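Local atomic coordinates of TsrE (Streptomyces laurentii, PDB entry 7CWW), a protein that is probably a cyclase of thiopeptide antibiotic biosynthesis, acting on a linear precursor peptide to form the central six-membered nitrogen heterocycle. Residues S65-R68 against R69-R73; V13-S16 against V17-D20; V25-P28 against L29-S33. All coordinates share one frame; numbering follows the deposited sequence.

All three contacts are local: contacts 1 and 3 join turns within a helix, and contact 2 joins the N-cap region to the first turns. Contacts 2 and 3 share helix 15-35, with centres about 16 Å apart, while contact 1 lies on helix 65-78. Both helices pack against the three-stranded antiparallel sheet. Contact 3 is the more buried: Ala26, Ala27 and Leu30 face the strands, Leu29 meets Leu70 of contact 1, and polar side chains lie toward its end. Contact 1 is half surface, with valine and leucine inward and arginines and a lysine toward the rim and outside. Contact 2 differs in kind, combining a glutamine-to-backbone bond with bridging waters at the helix start.

Contact 1 of 3, residues S65-R68 against R69-R73; sequences SVER and RLKSR
Ser65 to Arg73 form the opening turns of helix 65-78, where successive backbone bonds run four residues back from Arg69, Leu70, Lys71 and Ser72; the first of them, Arg69 N to Ser65 O at 2.7 Å, is nearly linear. This helix belongs to a two-layer alpha/beta unit, in which it shares the three-stranded antiparallel sheet with helix 15-35. Val66 and Leu70, one turn apart, make its inward stripe. Their branched ends reach Phe59 of the sheet, and Leu70 also touches Leu9 and Leu29, while Leu70 CB rests 3.5 Å from Val66 O.

At the edge of the interface with helix 15-35, where it packs on Leu29, Arg69 curls back toward the helix start. Its chain runs extended as far as CD and then bends (chi3 -38°), which swings the guanidinium beside the preceding turn: Ser65 O and Val66 CA stand over one face near its rim, and NH2 comes 3.7 Å from Ser65 CB. A salt bridge from the same NH2 to Glu38 fixes the group at this place. Glu67 and Lys71 run side by side in the same direction, yet their charges stop short of a salt bridge, with OE2 of Glu67 4.3 Å from NZ of Lys71; the attraction is probably modest. Arg68 instead turns its NH1 back to the carbonyl oxygen of Pro64, just ahead of the helix. Farther along the surface, the guanidinium of Arg73 is laid flat against its neighbour one turn earlier, with CD of Arg69 3.7 Å above the centre of its plane.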
# COMPACT_ATOMS: atom_id res chain seq x y z
N SER A 65 25.45 -21.06 1.59
CA SER A 65 24.76 -21.91 2.56
C SER A 65 23.44 -21.30 3.01
O SER A 65 22.52 -22.04 3.39
CB SER A 65 25.67 -22.17 3.76
OG SER A 65 26.71 -23.08 3.42
N VAL A 66 23.30 -19.97 2.97
CA VAL A 66 22.14 -19.33 3.58
C VAL A 66 20.86 -19.72 2.86
O VAL A 66 19.87 -20.12 3.48
CB VAL A 66 22.31 -17.80 3.60
CG1 VAL A 66 21.04 -17.16 4.15
CG2 VAL A 66 23.51 -17.40 4.43
N GLU A 67 20.84 -19.58 1.53
CA GLU A 67 19.66 -19.95 0.76
C GLU A 67 19.37 -21.44 0.91
O GLU A 67 18.20 -21.85 0.97
CB GLU A 67 19.88 -19.60 -0.71
CG GLU A 67 18.67 -19.80 -1.57
CD GLU A 67 18.94 -19.44 -3.01
OE1 GLU A 67 20.07 -18.96 -3.29
OE2 GLU A 67 18.04 -19.65 -3.86
N ARG A 68 20.41 -22.26 0.97
CA ARG A 68 20.21 -23.71 1.04
C ARG A 68 19.68 -24.11 2.41
O ARG A 68 18.77 -24.95 2.51
CB ARG A 68 21.52 -24.42 0.71
CG ARG A 68 21.86 -24.33 -0.78
CD ARG A 68 23.35 -24.51 -1.06
NE ARG A 68 23.59 -24.55 -2.50
CZ ARG A 68 23.58 -23.48 -3.29
NH1 ARG A 68 23.35 -22.27 -2.78
NH2 ARG A 68 23.81 -23.61 -4.59
N ARG A 69 20.22 -23.50 3.47
CA ARG A 69 19.70 -23.75 4.81
C ARG A 69 18.24 -23.34 4.92
O ARG A 69 17.42 -24.07 5.50
CB ARG A 69 20.56 -23.01 5.85
CG ARG A 69 20.19 -23.25 7.30
CD ARG A 69 21.06 -22.38 8.24
NE ARG A 69 22.43 -22.28 7.75
CZ ARG A 69 23.09 -21.15 7.54
NH1 ARG A 69 22.52 -19.98 7.80
NH2 ARG A 69 24.33 -21.18 7.06
N LEU A 70 17.89 -22.19 4.33
CA LEU A 70 16.51 -21.73 4.30
C LEU A 70 15.59 -22.76 3.65
O LEU A 70 14.56 -23.13 4.22
CB LEU A 70 16.40 -20.40 3.55
CG LEU A 70 16.43 -19.12 4.36
CD1 LEU A 70 16.58 -17.93 3.41
CD2 LEU A 70 15.17 -19.04 5.22
N LYS A 71 15.94 -23.21 2.44
CA LYS A 71 15.12 -24.19 1.74
C LYS A 71 14.94 -25.45 2.57
O LYS A 71 13.83 -25.99 2.68
CB LYS A 71 15.75 -24.55 0.38
CG LYS A 71 15.69 -23.45 -0.68
CD LYS A 71 16.02 -24.02 -2.06
CE LYS A 71 15.99 -22.96 -3.15
NZ LYS A 71 16.33 -23.57 -4.47
N SER A 72 16.02 -25.94 3.17
CA SER A 72 15.92 -27.23 3.83
C SER A 72 15.09 -27.11 5.11
O SER A 72 14.36 -28.04 5.47
CB SER A 72 17.33 -27.79 4.12
OG SER A 72 17.29 -28.84 5.06
N ARG A 73 15.17 -25.96 5.78
CA ARG A 73 14.38 -25.76 7.00
C ARG A 73 12.92 -25.45 6.69
O ARG A 73 12.04 -25.74 7.51
CB ARG A 73 14.99 -24.65 7.84
CG ARG A 73 16.32 -25.07 8.42
CD ARG A 73 16.77 -24.16 9.51
NE ARG A 73 18.07 -24.56 10.03
CZ ARG A 73 18.80 -23.80 10.84
NH1 ARG A 73 18.33 -22.62 11.21
NH2 ARG A 73 19.98 -24.23 11.28

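Contact 2 of 3, residues V13-S16 against V17-D20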
# COMPACT_ATOMS: atom_id res chain seq x y z
N VAL A 13 3.63 -21.30 -1.61
CA VAL A 13 2.72 -21.98 -0.68
C VAL A 13 1.60 -21.03 -0.34
O VAL A 13 1.70 -19.81 -0.57
CB VAL A 13 3.45 -22.43 0.60
CG1 VAL A 13 4.55 -23.43 0.28
CG2 VAL A 13 4.00 -21.21 1.34
N PRO A 14 0.47 -21.55 0.20
CA PRO A 14 -0.66 -20.68 0.54
C PRO A 14 -0.28 -19.49 1.42
O PRO A 14 0.72 -19.56 2.14
CB PRO A 14 -1.62 -21.63 1.28
CG PRO A 14 -1.32 -22.98 0.67
CD PRO A 14 0.16 -22.98 0.46
N TRP A 15 -1.08 -18.42 1.38
CA TRP A 15 -0.76 -17.20 2.14
C TRP A 15 -0.54 -17.49 3.62
O TRP A 15 0.37 -16.94 4.24
CB TRP A 15 -1.88 -16.16 1.99
CG TRP A 15 -2.18 -15.75 0.59
CD1 TRP A 15 -3.31 -16.06 -0.13
CD2 TRP A 15 -1.39 -14.92 -0.26
NE1 TRP A 15 -3.25 -15.49 -1.39
CE2 TRP A 15 -2.08 -14.78 -1.49
CE3 TRP A 15 -0.14 -14.29 -0.11
CZ2 TRP A 15 -1.58 -14.02 -2.55
CZ3 TRP A 15 0.36 -13.53 -1.17
CH2 TRP A 15 -0.36 -13.41 -2.38
N SER A 16 -1.39 -18.32 4.22
CA SER A 16 -1.27 -18.56 5.66
C SER A 16 0.02 -19.30 5.99
O SER A 16 0.65 -19.04 7.02
CB SER A 16 -2.47 -19.34 6.17
OG SER A 16 -2.47 -20.65 5.62
N VAL A 17 0.44 -20.22 5.11
CA VAL A 17 1.68 -20.95 5.31
C VAL A 17 2.88 -20.04 5.13
O VAL A 17 3.89 -20.18 5.83
CB VAL A 17 1.73 -22.17 4.37
CG1 VAL A 17 3.03 -22.95 4.55
CG2 VAL A 17 0.52 -23.07 4.61
N GLN A 18 2.80 -19.07 4.21
CA GLN A 18 3.86 -18.07 4.09
C GLN A 18 4.08 -17.37 5.42
O GLN A 18 5.22 -17.09 5.80
CB GLN A 18 3.51 -17.03 3.03
CG GLN A 18 3.39 -17.58 1.61
CD GLN A 18 2.91 -16.51 0.68
OE1 GLN A 18 3.03 -15.32 0.99
NE2 GLN A 18 2.36 -16.91 -0.47
N GLU A 19 3.00 -17.05 6.12
CA GLU A 19 3.13 -16.33 7.38
C GLU A 19 3.84 -17.18 8.42
O GLU A 19 4.78 -16.72 9.08
CB GLU A 19 1.74 -15.89 7.86
CG GLU A 19 1.71 -15.13 9.16
CD GLU A 19 0.29 -14.66 9.50
OE1 GLU A 19 -0.38 -14.11 8.60
OE2 GLU A 19 -0.15 -14.90 10.65
N ASP A 20 3.39 -18.44 8.59
CA ASP A 20 4.05 -19.37 9.51
C ASP A 20 5.54 -19.50 9.20
O ASP A 20 6.39 -19.43 10.10
CB ASP A 20 3.39 -20.75 9.44
CG ASP A 20 1.95 -20.74 9.95
OD1 ASP A 20 1.63 -19.96 10.88
OD2 ASP A 20 1.14 -21.53 9.43
O HOH W 1 -0.94 -18.63 9.45
O HOH W 2 -1.64 -22.21 7.79
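Gln18 folds back on Val13 at the start of helix 15-35, its side-chain NE2 donating to Val13 O at 3.0 Å. The bond is nearly straight (160°) and lies close to the amide plane, so the carbonyl just ahead of the N-cap residue Pro14 is held by a side chain of the first turns. With CG beside its own backbone N (chi1 -63°) and the chain extended beyond, the amide runs alongside the Trp15 ring, their planes 57° apart and OE1 3.5 Å from CE3. Arg46 NE binds that same OE1, leaving the amide gripped at both ends. Beneath it the packing is close: Val13 CG2 lies 3.7 Å from Gln18 CG and 3.8 Å from Val17 CG1.

The other flank is wet. One water lies within hydrogen-bonding distance of both Ser16 O, at 2.9 Å, and Asp20 OD1; a second sits 2.8 Å from Ser16 OG and makes a weak bond to Asp20 OD2. Here water fills the step between side chains one turn apart. Asp20 OD1 also has a salt bridge to Arg128, and Glu19 pairs with Arg134. Buried Val13, with Val17 packed on it through CG1, and the hydrated serine and aspartate together make up the N-terminal start of helix 15-35, where Pro14 takes the N-cap position and the Gln18 amide grips the residue before it.

Contact 3 of 3, residues V25-P28 against L29-S33; sequences VAAP and LLDES
The carboxylate of Asp31 is set above the carbonyl of Ala27, one turn back: Ala27 O lies well off the carboxylate plane, 3.3 Å from CG and 3.4 Å from OD2. Two acceptors so close gain nothing from each other. OD1 is taken instead by the indole N-H of Trp42 on strand 39-49, which would probably offset some of the repulsion and steady the group. A chi1 of -76° turns the carboxylate of Asp31 back along the helix, over the Ala27 carbonyl.

Having no N-H, Pro28 cannot bond to the preceding turn, and helix 15-35 is kinked there. The bonds beyond it recover quickly. Leu29 N reaches Val25 O at 3.3 Å, Leu30 N to Ala26 O shortens to 2.9 Å, and Asp31 N to Ala27 O is 2.8 Å. The acceptor of Pro28 itself serves Glu32 N, which approaches from above the carbonyl plane.

Inward, the small side chains of Ala26 and Ala27 let the sheet come close, Ala26 meeting Leu57 and Ala27 meeting Trp42. Leu30 fills the next turn between Trp42 and Phe59, with its CB 3.4 Å from Ala26 O. Leu29 and Val25 turn to helix 65-78, Leu29 onto Arg69 and Leu70, Val25 onto Arg73 and His77. An alanine-and-leucine face on the strands, with proline at the exposed outer side, suits the crossover helix of a split beta-alpha-beta unit, here joining the parallel strands 5-11 and 39-49 that flank strand 52-61.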
# COMPACT_ATOMS: atom_id res chain seq x y z
N VAL A 25 10.39 -19.68 10.76
CA VAL A 25 11.56 -20.28 10.11
C VAL A 25 12.45 -19.19 9.51
O VAL A 25 13.63 -19.09 9.84
CB VAL A 25 11.12 -21.28 9.02
CG1 VAL A 25 12.33 -21.90 8.31
CG2 VAL A 25 10.25 -22.37 9.62
N ALA A 26 11.88 -18.36 8.63
CA ALA A 26 12.71 -17.51 7.78
C ALA A 26 13.28 -16.32 8.55
O ALA A 26 14.49 -16.07 8.50
CB ALA A 26 11.91 -17.04 6.56
N ALA A 27 12.43 -15.54 9.24
CA ALA A 27 12.95 -14.40 9.98
C ALA A 27 13.97 -14.80 11.05
O ALA A 27 15.03 -14.14 11.13
CB ALA A 27 11.80 -13.59 10.59
N PRO A 28 13.75 -15.83 11.88
CA PRO A 28 14.79 -16.19 12.86
C PRO A 28 16.11 -16.60 12.22
O PRO A 28 17.18 -16.25 12.73
CB PRO A 28 14.16 -17.37 13.62
CG PRO A 28 12.70 -17.21 13.41
CD PRO A 28 12.55 -16.67 12.04
N LEU A 29 16.07 -17.34 11.11
CA LEU A 29 17.29 -17.72 10.41
C LEU A 29 18.00 -16.49 9.84
O LEU A 29 19.21 -16.31 10.02
CB LEU A 29 16.96 -18.70 9.28
CG LEU A 29 18.09 -19.34 8.45
CD1 LEU A 29 17.62 -20.68 7.89
CD2 LEU A 29 18.58 -18.42 7.31
N LEU A 30 17.26 -15.65 9.12
CA LEU A 30 17.88 -14.52 8.44
C LEU A 30 18.33 -13.44 9.43
O LEU A 30 19.38 -12.83 9.23
CB LEU A 30 16.92 -13.95 7.39
CG LEU A 30 16.86 -14.83 6.13
CD1 LEU A 30 15.73 -14.41 5.20
CD2 LEU A 30 18.20 -14.77 5.40
N ASP A 31 17.55 -13.20 10.49
CA ASP A 31 18.02 -12.28 11.53
C ASP A 31 19.29 -12.81 12.19
O ASP A 31 20.25 -12.05 12.39
CB ASP A 31 16.93 -12.04 12.58
CG ASP A 31 15.84 -11.11 12.09
OD1 ASP A 31 16.05 -10.39 11.09
OD2 ASP A 31 14.76 -11.09 12.71
N GLU A 32 19.33 -14.10 12.51
CA GLU A 32 20.57 -14.68 13.06
C GLU A 32 21.73 -14.50 12.08
O GLU A 32 22.82 -14.08 12.47
CB GLU A 32 20.38 -16.16 13.38
CG GLU A 32 21.65 -16.82 13.91
CD GLU A 32 21.52 -18.33 14.08
OE1 GLU A 32 20.79 -18.96 13.28
OE2 GLU A 32 22.15 -18.88 15.00
N SER A 33 21.50 -14.84 10.81
CA SER A 33 22.56 -14.71 9.80
C SER A 33 23.06 -13.27 9.70
O SER A 33 24.26 -13.04 9.48
CB SER A 33 22.04 -15.19 8.44
OG SER A 33 23.07 -15.19 7.48